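Local coordinates for protein tyrosinase (Aspergillus oryzae, PDB 6JU8) that probably catalyses, as a dicopper oxidoreductase, the oxidation of L-tyrosine and L-dopa by molecular oxygen to L-dopaquinone, a step of melanin biosynthesis, at residues A[21-26]-A[110-115]; A[44-49]-A[146-151]; A[169-174]-A[372-377]. The protein carries 1 engineered substitution. All coordinates share one frame; numbering follows the deposited sequence.

Contact 1: residues A[21-26]-A[110-115]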
loop_
_atom_site.group_PDB
_atom_site.type_symbol
_atom_site.label_atom_id
_atom_site.label_comp_id
_atom_site.label_asym_id
_atom_site.label_seq_id
_atom_site.Cartn_x
_atom_site.Cartn_y
_atom_site.Cartn_z
ATOM N N PRO A 21 34.828 4.092 6.150
ATOM C CA PRO A 21 33.668 4.618 5.402
ATOM C C PRO A 21 32.448 4.781 6.298
ATOM O O PRO A 21 32.231 4.120 7.314
ATOM C CB PRO A 21 33.448 3.530 4.351
ATOM C CG PRO A 21 34.812 2.907 4.191
ATOM C CD PRO A 21 35.281 2.789 5.621
ATOM N N ILE A 22 31.598 5.727 5.887
ATOM C CA ILE A 22 30.471 6.134 6.722
ATOM C C ILE A 22 29.151 5.535 6.270
ATOM O O ILE A 22 28.803 5.385 5.088
ATOM C CB ILE A 22 30.366 7.666 6.765
ATOM C CG1 ILE A 22 29.843 8.299 5.478
ATOM C CG2 ILE A 22 31.710 8.287 7.138
ATOM C CD1 ILE A 22 29.446 9.752 5.653
ATOM N N ARG A 23 28.352 5.182 7.277
ATOM C CA ARG A 23 26.942 4.832 7.126
ATOM C C ARG A 23 26.170 6.147 6.987
ATOM O O ARG A 23 26.160 6.923 7.958
ATOM C CB ARG A 23 26.473 4.033 8.343
ATOM C CG ARG A 23 27.005 2.602 8.360
ATOM C CD ARG A 23 26.655 1.900 9.665
ATOM N NE ARG A 23 27.055 0.482 9.621
ATOM C CZ ARG A 23 26.762 -0.376 10.591
ATOM N NH1 ARG A 23 26.088 0.046 11.661
ATOM N NH2 ARG A 23 27.141 -1.642 10.510
ATOM N N LYS A 24 25.551 6.345 5.829
ATOM C CA LYS A 24 24.879 7.598 5.511
ATOM C C LYS A 24 23.396 7.559 5.814
ATOM O O LYS A 24 22.777 6.491 5.889
ATOM C CB LYS A 24 25.074 7.888 4.009
ATOM C CG LYS A 24 26.540 8.109 3.660
ATOM C CD LYS A 24 26.717 8.333 2.155
ATOM C CE LYS A 24 28.076 8.924 1.841
ATOM N NZ LYS A 24 28.229 9.113 0.371
ATOM N N ASP A 25 22.793 8.738 5.971
ATOM C CA ASP A 25 21.339 8.862 6.091
ATOM C C ASP A 25 20.726 8.372 4.791
ATOM O O ASP A 25 21.101 8.798 3.704
ATOM C CB ASP A 25 21.011 10.324 6.366
ATOM C CG ASP A 25 19.540 10.660 6.443
ATOM O OD1 ASP A 25 18.754 10.225 5.574
ATOM O OD2 ASP A 25 19.184 11.416 7.378
ATOM N N ILE A 26 19.813 7.416 4.897
ATOM C CA ILE A 26 19.345 6.775 3.671
ATOM C C ILE A 26 18.610 7.727 2.743
ATOM O O ILE A 26 18.601 7.486 1.532
ATOM C CB ILE A 26 18.460 5.557 4.013
ATOM C CG1 ILE A 26 18.274 4.708 2.748
ATOM C CG2 ILE A 26 17.158 5.986 4.669
ATOM C CD1 ILE A 26 17.618 3.376 2.937
ATOM N N TYR A 110 24.518 -7.565 15.151
ATOM C CA TYR A 110 23.520 -8.050 14.183
ATOM C C TYR A 110 23.507 -7.185 12.939
ATOM O O TYR A 110 23.490 -7.723 11.815
ATOM C CB TYR A 110 22.157 -8.036 14.856
ATOM C CG TYR A 110 21.042 -8.804 14.190
ATOM C CD1 TYR A 110 21.248 -9.956 13.451
ATOM C CD2 TYR A 110 19.725 -8.357 14.342
ATOM C CE1 TYR A 110 20.199 -10.653 12.871
ATOM C CE2 TYR A 110 18.653 -9.058 13.801
ATOM C CZ TYR A 110 18.900 -10.198 13.044
ATOM O OH TYR A 110 17.811 -10.861 12.520
ATOM N N VAL A 111 23.514 -5.860 13.121
ATOM C CA VAL A 111 23.495 -4.953 11.959
ATOM C C VAL A 111 24.772 -5.122 11.134
ATOM O O VAL A 111 24.726 -5.099 9.900
ATOM C CB VAL A 111 23.333 -3.504 12.426
ATOM C CG1 VAL A 111 23.528 -2.510 11.265
ATOM C CG2 VAL A 111 21.953 -3.292 13.043
ATOM N N THR A 112 25.908 -5.328 11.795
ATOM C CA THR A 112 27.176 -5.517 11.096
ATOM C C THR A 112 27.164 -6.826 10.314
ATOM O O THR A 112 27.688 -6.894 9.194
ATOM C CB THR A 112 28.325 -5.535 12.113
ATOM O OG1 THR A 112 28.406 -4.239 12.722
ATOM C CG2 THR A 112 29.674 -5.793 11.452
ATOM N N LEU A 113 26.568 -7.886 10.844
ATOM C CA LEU A 113 26.427 -9.132 10.089
ATOM C C LEU A 113 25.688 -8.870 8.778
ATOM O O LEU A 113 26.099 -9.323 7.713
ATOM C CB LEU A 113 25.681 -10.170 10.937
ATOM C CG LEU A 113 25.120 -11.399 10.244
ATOM C CD1 LEU A 113 26.224 -12.245 9.604
ATOM C CD2 LEU A 113 24.300 -12.264 11.200
ATOM N N TYR A 114 24.557 -8.168 8.858
ATOM C CA TYR A 114 23.737 -7.900 7.669
ATOM C C TYR A 114 24.544 -7.106 6.644
ATOM O O TYR A 114 24.556 -7.441 5.463
ATOM C CB TYR A 114 22.527 -7.106 8.088
ATOM C CG TYR A 114 21.420 -6.827 7.110
ATOM C CD1 TYR A 114 20.646 -7.831 6.557
ATOM C CD2 TYR A 114 21.111 -5.505 6.781
ATOM C CE1 TYR A 114 19.610 -7.567 5.673
ATOM C CE2 TYR A 114 20.066 -5.229 5.921
ATOM C CZ TYR A 114 19.326 -6.252 5.368
ATOM O OH TYR A 114 18.283 -5.950 4.532
ATOM N N GLU A 115 25.193 -6.053 7.134
ATOM C CA GLU A 115 26.030 -5.226 6.259
ATOM C C GLU A 115 27.123 -6.039 5.575
ATOM O O GLU A 115 27.396 -5.850 4.376
ATOM C CB GLU A 115 26.648 -4.102 7.090
ATOM C CG GLU A 115 27.581 -3.158 6.359
ATOM C CD GLU A 115 28.085 -2.085 7.309
ATOM O OE1 GLU A 115 27.677 -0.925 7.171
ATOM O OE2 GLU A 115 28.865 -2.432 8.231
#
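Arg-23, in the irregular 21-26 segment, faces Glu-115 on helix 103-129 with 10.1 Å between their CA atoms, the nearest CA pair of the two segments, so long side chains must bridge the gap. The Arg-23 chain is extended from CG to NE, and Glu-115 sends CG away from its own backbone N (chi1 178°) and stays extended beyond it; the two chains approach from opposite directions and together span the distance. The guanidinium takes the carboxylate side-on: NE of Arg-23 donates to OE1 of Glu-115 at 2.9 Å, and NH2 of Arg-23 to OE2 of Glu-115 at 3.0 Å, the second bond being the straighter, with an N-H...O angle of 172°. The two planes stand 64° apart; OE1 is reached on its syn side but tilted well out of the carboxylate plane, whereas OE2 is approached from above that plane although it lies in the guanidinium plane. One turn earlier on the helix, Val-111 gives an apolar wall, its CG1 set obliquely 3.6 Å from NH1 of Arg-23. Thr-112 OG1 lies 3.6 Å from NH2 of Arg-23, but its stronger partner is Arg-108 O. Beyond the two segments, Arg-23 NH1 bonds to Tyr-439 OH and the cation meets the ring of Tyr-437, while Glu-115 OE1 also accepts from Leu-147 N. With two bonds and further partners for both charges, this buried pair would probably stay ionised, and it ties residues 21-26 to a dicopper-core helix that carries copper ligand His-107 and packs Val-111 on ligand His-376.

Contact 2: residues A[44-49]-A[146-151]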
loop_
_atom_site.group_PDB
_atom_site.type_symbol
_atom_site.label_atom_id
_atom_site.label_comp_id
_atom_site.label_asym_id
_atom_site.label_seq_id
_atom_site.Cartn_x
_atom_site.Cartn_y
_atom_site.Cartn_z
ATOM N N THR A 44 22.448 0.538 -7.173
ATOM C CA THR A 44 22.345 -0.717 -7.920
ATOM C C THR A 44 22.939 -1.887 -7.152
ATOM O O THR A 44 22.346 -2.965 -7.054
ATOM C CB THR A 44 23.059 -0.547 -9.270
ATOM O OG1 THR A 44 22.403 0.467 -10.043
ATOM C CG2 THR A 44 23.010 -1.831 -10.114
ATOM N N LEU A 45 24.120 -1.696 -6.560
ATOM C CA LEU A 45 24.759 -2.758 -5.786
ATOM C C LEU A 45 23.868 -3.213 -4.637
ATOM O O LEU A 45 23.713 -4.401 -4.343
ATOM C CB LEU A 45 26.095 -2.229 -5.251
ATOM C CG LEU A 45 27.251 -2.138 -6.255
ATOM C CD1 LEU A 45 28.452 -1.461 -5.592
ATOM C CD2 LEU A 45 27.575 -3.515 -6.836
ATOM N N PHE A 46 23.270 -2.232 -3.930
ATOM C CA PHE A 46 22.487 -2.572 -2.748
ATOM C C PHE A 46 21.226 -3.313 -3.185
ATOM O O PHE A 46 20.883 -4.368 -2.645
ATOM C CB PHE A 46 22.186 -1.319 -1.936
ATOM C CG PHE A 46 21.552 -1.463 -0.580
ATOM C CD1 PHE A 46 21.359 -2.677 0.054
ATOM C CD2 PHE A 46 21.105 -0.303 0.084
ATOM C CE1 PHE A 46 20.759 -2.780 1.315
ATOM C CE2 PHE A 46 20.541 -0.398 1.345
ATOM C CZ PHE A 46 20.372 -1.622 1.973
ATOM N N VAL A 47 20.538 -2.791 -4.202
ATOM C CA VAL A 47 19.325 -3.464 -4.692
ATOM C C VAL A 47 19.621 -4.863 -5.213
ATOM O O VAL A 47 18.924 -5.834 -4.895
ATOM C CB VAL A 47 18.668 -2.612 -5.809
ATOM C CG1 VAL A 47 17.581 -3.388 -6.517
ATOM C CG2 VAL A 47 18.128 -1.316 -5.221
ATOM N N GLU A 48 20.674 -4.999 -6.025
ATOM C CA GLU A 48 20.946 -6.289 -6.648
ATOM C C GLU A 48 21.445 -7.284 -5.606
ATOM O O GLU A 48 21.031 -8.446 -5.640
ATOM C CB GLU A 48 21.952 -6.156 -7.793
ATOM C CG GLU A 48 21.448 -5.317 -8.962
ATOM C CD GLU A 48 20.475 -5.992 -9.897
ATOM O OE1 GLU A 48 20.125 -7.168 -9.708
ATOM O OE2 GLU A 48 20.030 -5.345 -10.866
ATOM N N ALA A 49 22.291 -6.824 -4.693
ATOM C CA ALA A 49 22.778 -7.737 -3.647
ATOM C C ALA A 49 21.651 -8.196 -2.730
ATOM O O ALA A 49 21.545 -9.378 -2.370
ATOM C CB ALA A 49 23.869 -7.087 -2.820
ATOM N N ARG A 146 28.291 1.560 2.895
ATOM C CA ARG A 146 27.995 1.016 4.217
ATOM C C ARG A 146 26.473 1.026 4.362
ATOM O O ARG A 146 25.776 1.735 3.606
ATOM C CB ARG A 146 28.652 1.838 5.326
ATOM C CG ARG A 146 30.184 1.727 5.335
ATOM C CD ARG A 146 30.591 0.309 5.692
ATOM N NE ARG A 146 32.038 0.084 5.854
ATOM C CZ ARG A 146 32.906 -0.125 4.867
ATOM N NH1 ARG A 146 32.488 -0.092 3.600
ATOM N NH2 ARG A 146 34.181 -0.347 5.138
ATOM N N LEU A 147 25.951 0.263 5.304
ATOM C CA LEU A 147 24.486 0.191 5.400
ATOM C C LEU A 147 23.943 1.560 5.801
ATOM O O LEU A 147 24.306 2.092 6.849
ATOM C CB LEU A 147 24.094 -0.839 6.473
ATOM C CG LEU A 147 22.580 -1.046 6.639
ATOM C CD1 LEU A 147 21.995 -1.769 5.420
ATOM C CD2 LEU A 147 22.265 -1.798 7.924
ATOM N N PRO A 148 23.065 2.153 5.021
ATOM C CA PRO A 148 22.479 3.437 5.445
ATOM C C PRO A 148 21.581 3.315 6.666
ATOM O O PRO A 148 21.039 2.254 6.972
ATOM C CB PRO A 148 21.642 3.851 4.241
ATOM C CG PRO A 148 22.201 3.064 3.092
ATOM C CD PRO A 148 22.587 1.732 3.693
ATOM N N TYR A 149 21.418 4.451 7.363
ATOM C CA TYR A 149 20.525 4.501 8.522
ATOM C C TYR A 149 19.284 5.310 8.187
ATOM O O TYR A 149 19.331 6.276 7.412
ATOM C CB TYR A 149 21.236 5.027 9.785
ATOM C CG TYR A 149 21.662 6.473 9.713
ATOM C CD1 TYR A 149 20.802 7.491 10.124
ATOM C CD2 TYR A 149 22.928 6.812 9.250
ATOM C CE1 TYR A 149 21.183 8.823 10.068
ATOM C CE2 TYR A 149 23.325 8.147 9.176
ATOM C CZ TYR A 149 22.451 9.138 9.587
ATOM O OH TYR A 149 22.848 10.459 9.502
ATOM N N TRP A 150 18.169 4.920 8.825
ATOM C CA TRP A 150 16.960 5.744 8.764
ATOM C C TRP A 150 16.897 6.682 9.959
ATOM O O TRP A 150 16.748 6.243 11.104
ATOM C CB TRP A 150 15.721 4.850 8.746
ATOM C CG TRP A 150 14.439 5.616 8.918
ATOM C CD1 TRP A 150 14.089 6.789 8.321
ATOM C CD2 TRP A 150 13.346 5.214 9.762
ATOM N NE1 TRP A 150 12.833 7.158 8.754
ATOM C CE2 TRP A 150 12.359 6.218 9.634
ATOM C CE3 TRP A 150 13.120 4.133 10.619
ATOM C CZ2 TRP A 150 11.146 6.167 10.323
ATOM C CZ3 TRP A 150 11.916 4.085 11.309
ATOM C CH2 TRP A 150 10.950 5.097 11.160
ATOM N N ASP A 151 17.034 7.974 9.681
ATOM C CA ASP A 151 16.956 8.958 10.758
ATOM C C ASP A 151 15.496 9.258 11.074
ATOM O O ASP A 151 14.869 10.178 10.536
ATOM C CB ASP A 151 17.724 10.239 10.418
ATOM C CG ASP A 151 17.995 11.028 11.705
ATOM O OD1 ASP A 151 17.264 10.846 12.691
ATOM O OD2 ASP A 151 18.978 11.801 11.702
#
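Phe-46 reaches from helix 41-55 to Leu-147 and Pro-148, and this one ring carries the whole contact. Walking along the helix, Thr-44 comes first and accepts at its O the backbone N-H of Glu-48, while its OG1 bonds to Arg-40 O and Leu-182 N. Leu-45 follows and turns to Ile-126. Phe-46 then points at the 146-151 segment: CG anti to the backbone N (chi1 -172°) swings the ring off the helix toward the loop and bridges the 8.8 Å between the CA atoms of Phe-46 and Leu-147. A long, flat, apolar side chain suits such a gap. The far end of the ring does the touching. CZ of Phe-46 lies 3.8 Å from CD1 of Leu-147, whose side chain slants across the ring end, and CE2 of Phe-46 lies 3.8 Å from CD of Pro-148, which comes from the opposite direction. The proline offers a compact aliphatic ring; the leucine offers a methyl branch. The contact is van der Waals packing among buried apolar groups, joining helix 41-55 to a loop of the tyrosinase central domain; the Leu-147 side chain is about 7 Å from that of copper ligand His-376. Further along, Glu-48 pairs through OE2 with Lys-193. Among its neighbours, the helix packs Val-47 on strand 178-182, Leu-45 on helix 103-129 and Phe-46 on the 146-151 loop, where Trp-145 also meets the ring.

Contact 3: residues A[169-174]-A[372-377]. With CU (copper (II) ion), chain D.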
loop_
_atom_site.group_PDB
_atom_site.type_symbol
_atom_site.label_atom_id
_atom_site.label_comp_id
_atom_site.label_asym_id
_atom_site.label_seq_id
_atom_site.Cartn_x
_atom_site.Cartn_y
_atom_site.Cartn_z
ATOM N N ARG A 169 9.373 11.026 8.488
ATOM C CA ARG A 169 8.847 10.155 7.445
ATOM C C ARG A 169 9.635 8.860 7.379
ATOM O O ARG A 169 10.859 8.853 7.600
ATOM C CB ARG A 169 8.967 10.793 6.053
ATOM C CG ARG A 169 8.153 12.082 5.878
ATOM C CD ARG A 169 8.298 12.525 4.420
ATOM N NE ARG A 169 7.803 13.891 4.221
ATOM C CZ ARG A 169 8.054 14.568 3.105
ATOM N NH1 ARG A 169 8.797 14.002 2.150
ATOM N NH2 ARG A 169 7.570 15.799 2.971
ATOM N N LEU A 170 8.956 7.780 6.979
ATOM C CA LEU A 170 9.733 6.627 6.499
ATOM C C LEU A 170 10.665 7.013 5.350
ATOM O O LEU A 170 10.399 7.940 4.589
ATOM C CB LEU A 170 8.812 5.517 5.985
ATOM C CG LEU A 170 7.827 4.906 6.966
ATOM C CD1 LEU A 170 7.133 3.669 6.393
ATOM C CD2 LEU A 170 8.438 4.585 8.308
ATOM N N PRO A 171 11.766 6.293 5.157
ATOM C CA PRO A 171 12.667 6.613 4.030
ATOM C C PRO A 171 11.936 6.639 2.692
ATOM O O PRO A 171 11.074 5.792 2.401
ATOM C CB PRO A 171 13.626 5.412 4.005
ATOM C CG PRO A 171 13.651 4.952 5.429
ATOM C CD PRO A 171 12.226 5.127 5.936
ATOM N N ILE A 172 12.369 7.577 1.852
ATOM C CA ILE A 172 11.880 7.615 0.468
ATOM C C ILE A 172 11.886 6.220 -0.141
ATOM O O ILE A 172 10.888 5.725 -0.685
ATOM C CB ILE A 172 12.728 8.568 -0.392
ATOM C CG1 ILE A 172 12.697 10.026 0.103
ATOM C CG2 ILE A 172 12.292 8.499 -1.838
ATOM C CD1 ILE A 172 13.842 10.881 -0.413
ATOM N N LEU A 173 13.066 5.594 -0.068
ATOM C CA LEU A 173 13.245 4.358 -0.845
ATOM C C LEU A 173 12.371 3.257 -0.282
ATOM O O LEU A 173 11.930 2.366 -1.011
ATOM C CB LEU A 173 14.748 4.021 -0.834
ATOM C CG LEU A 173 15.172 2.790 -1.613
ATOM C CD1 LEU A 173 14.773 2.900 -3.077
ATOM C CD2 LEU A 173 16.690 2.602 -1.512
ATOM N N VAL A 174 12.098 3.270 1.030
ATOM C CA VAL A 174 11.251 2.219 1.613
ATOM C C VAL A 174 9.832 2.281 1.082
ATOM O O VAL A 174 9.115 1.264 1.073
ATOM C CB VAL A 174 11.336 2.349 3.143
ATOM C CG1 VAL A 174 10.151 1.785 3.876
ATOM C CG2 VAL A 174 12.627 1.712 3.678
ATOM N N PHE A 372 13.541 -2.857 9.258
ATOM C CA PHE A 372 14.100 -3.263 10.544
ATOM C C PHE A 372 15.566 -2.854 10.639
ATOM O O PHE A 372 16.037 -2.293 11.636
ATOM C CB PHE A 372 13.977 -4.786 10.707
ATOM C CG PHE A 372 14.667 -5.315 11.940
ATOM C CD1 PHE A 372 16.012 -5.668 11.891
ATOM C CD2 PHE A 372 13.961 -5.454 13.133
ATOM C CE1 PHE A 372 16.645 -6.140 13.036
ATOM C CE2 PHE A 372 14.569 -5.938 14.265
ATOM C CZ PHE A 372 15.915 -6.286 14.195
ATOM N N TRP A 373 16.335 -3.180 9.609
ATOM C CA TRP A 373 17.781 -3.025 9.652
ATOM C C TRP A 373 18.185 -1.562 9.588
ATOM O O TRP A 373 19.200 -1.168 10.146
ATOM C CB TRP A 373 18.360 -3.800 8.462
ATOM C CG TRP A 373 17.843 -5.210 8.375
ATOM C CD1 TRP A 373 16.778 -5.657 7.634
ATOM C CD2 TRP A 373 18.380 -6.370 9.038
ATOM N NE1 TRP A 373 16.608 -7.014 7.809
ATOM C CE2 TRP A 373 17.591 -7.473 8.661
ATOM C CE3 TRP A 373 19.462 -6.583 9.918
ATOM C CZ2 TRP A 373 17.847 -8.761 9.124
ATOM C CZ3 TRP A 373 19.711 -7.869 10.382
ATOM C CH2 TRP A 373 18.899 -8.959 9.985
ATOM N N LEU A 374 17.381 -0.771 8.880
ATOM C CA LEU A 374 17.628 0.678 8.770
ATOM C C LEU A 374 17.311 1.392 10.068
ATOM O O LEU A 374 18.056 2.283 10.494
ATOM C CB LEU A 374 16.787 1.228 7.617
ATOM C CG LEU A 374 16.936 0.541 6.263
ATOM C CD1 LEU A 374 16.020 1.210 5.245
ATOM C CD2 LEU A 374 18.376 0.514 5.765
ATOM N N HIS A 375 16.241 0.948 10.717
ATOM C CA HIS A 375 15.941 1.399 12.083
ATOM C C HIS A 375 17.088 1.054 13.020
ATOM O O HIS A 375 17.603 1.905 13.767
ATOM C CB HIS A 375 14.636 0.732 12.532
ATOM C CG HIS A 375 14.209 1.070 13.919
ATOM N ND1 HIS A 375 14.256 2.346 14.432
ATOM C CD2 HIS A 375 13.657 0.260 14.875
ATOM C CE1 HIS A 375 13.774 2.298 15.671
ATOM N NE2 HIS A 375 13.404 1.055 15.977
ATOM N N HIS A 376 17.507 -0.232 13.014
ATOM C CA HIS A 376 18.584 -0.594 13.930
ATOM C C HIS A 376 19.904 0.048 13.557
ATOM O O HIS A 376 20.730 0.280 14.442
ATOM C CB HIS A 376 18.700 -2.130 14.025
ATOM C CG HIS A 376 17.788 -2.573 15.150
ATOM N ND1 HIS A 376 18.159 -2.387 16.465
ATOM C CD2 HIS A 376 16.513 -3.014 15.172
ATOM C CE1 HIS A 376 17.164 -2.765 17.248
ATOM N NE2 HIS A 376 16.128 -3.159 16.484
ATOM N N CYS A 377 20.122 0.401 12.299
ATOM C CA CYS A 377 21.308 1.162 11.959
ATOM C C CYS A 377 21.276 2.524 12.644
ATOM O O CYS A 377 22.297 2.961 13.231
ATOM C CB CYS A 377 21.454 1.205 10.423
ATOM S SG CYS A 377 23.101 1.866 10.015
HETATM CU CU CU D . 14.353 -3.376 16.990
HETATM O O HOH W 1 14.689 -5.455 17.841
#
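Leu-374 of helix 371-389 meets Pro-171 and Val-174 of the 169-174 loop; the helix belongs to the four-helix bundle that holds the type 3 dicopper centre of tyrosinases. The packing is apolar. CD1 of Leu-374 touches CG2 of Val-174 at 3.8 Å, the two side chains sliding past each other in opposite directions, and stands 4.4 Å from CG of Pro-171. With CG anti to its carbonyl carbon (chi1 -53°), Leu-374 sends CD1 to the loop, where a branched leucine can meet the valine methyl and, more loosely, the proline ring, while CD2 turns to Pro-148; Ile-26 shares the same patch. Polar bonds serve the backbone and the flanks: Leu-374 O accepts from Trp-150 N, and His-375 NE2 bonds to His-332 O. Among the aromatic groups on the copper side of the helix, CD2 of His-376 lies over one face of the Phe-372 ring, 3.4 Å above its plane and offset toward the rim; the stacked neighbour of the His-376 ring is His-107. Metal binding closes the account. His-332 and His-336 join His-376 at one copper ion, to which His-376 NE2 binds at 1.9 Å and a water oxygen at 2.3 Å.

Overall arrangement
The three contacts lie close together in the buried core beside the dicopper site: centres of contacts 1 and 2 are about 8 Å apart, those of 2 and 3 about 10 Å, and those of 1 and 3 about 12 Å. Along the chain contacts 1 and 2 interleave, and both close before contact 3 opens. Helix 103-129 and helix 371-389 face each other through Tyr-114 and Trp-373, while residues 146-151 run between the other segments, Tyr-149 O meeting Ile-26 N and Trp-150 NE1 meeting Arg-169 O. The N-terminal segment, helix 41-55 and the central loops thus pack around two of the helices that carry copper ligands, 103-129 (His-107) and 371-389 (His-376).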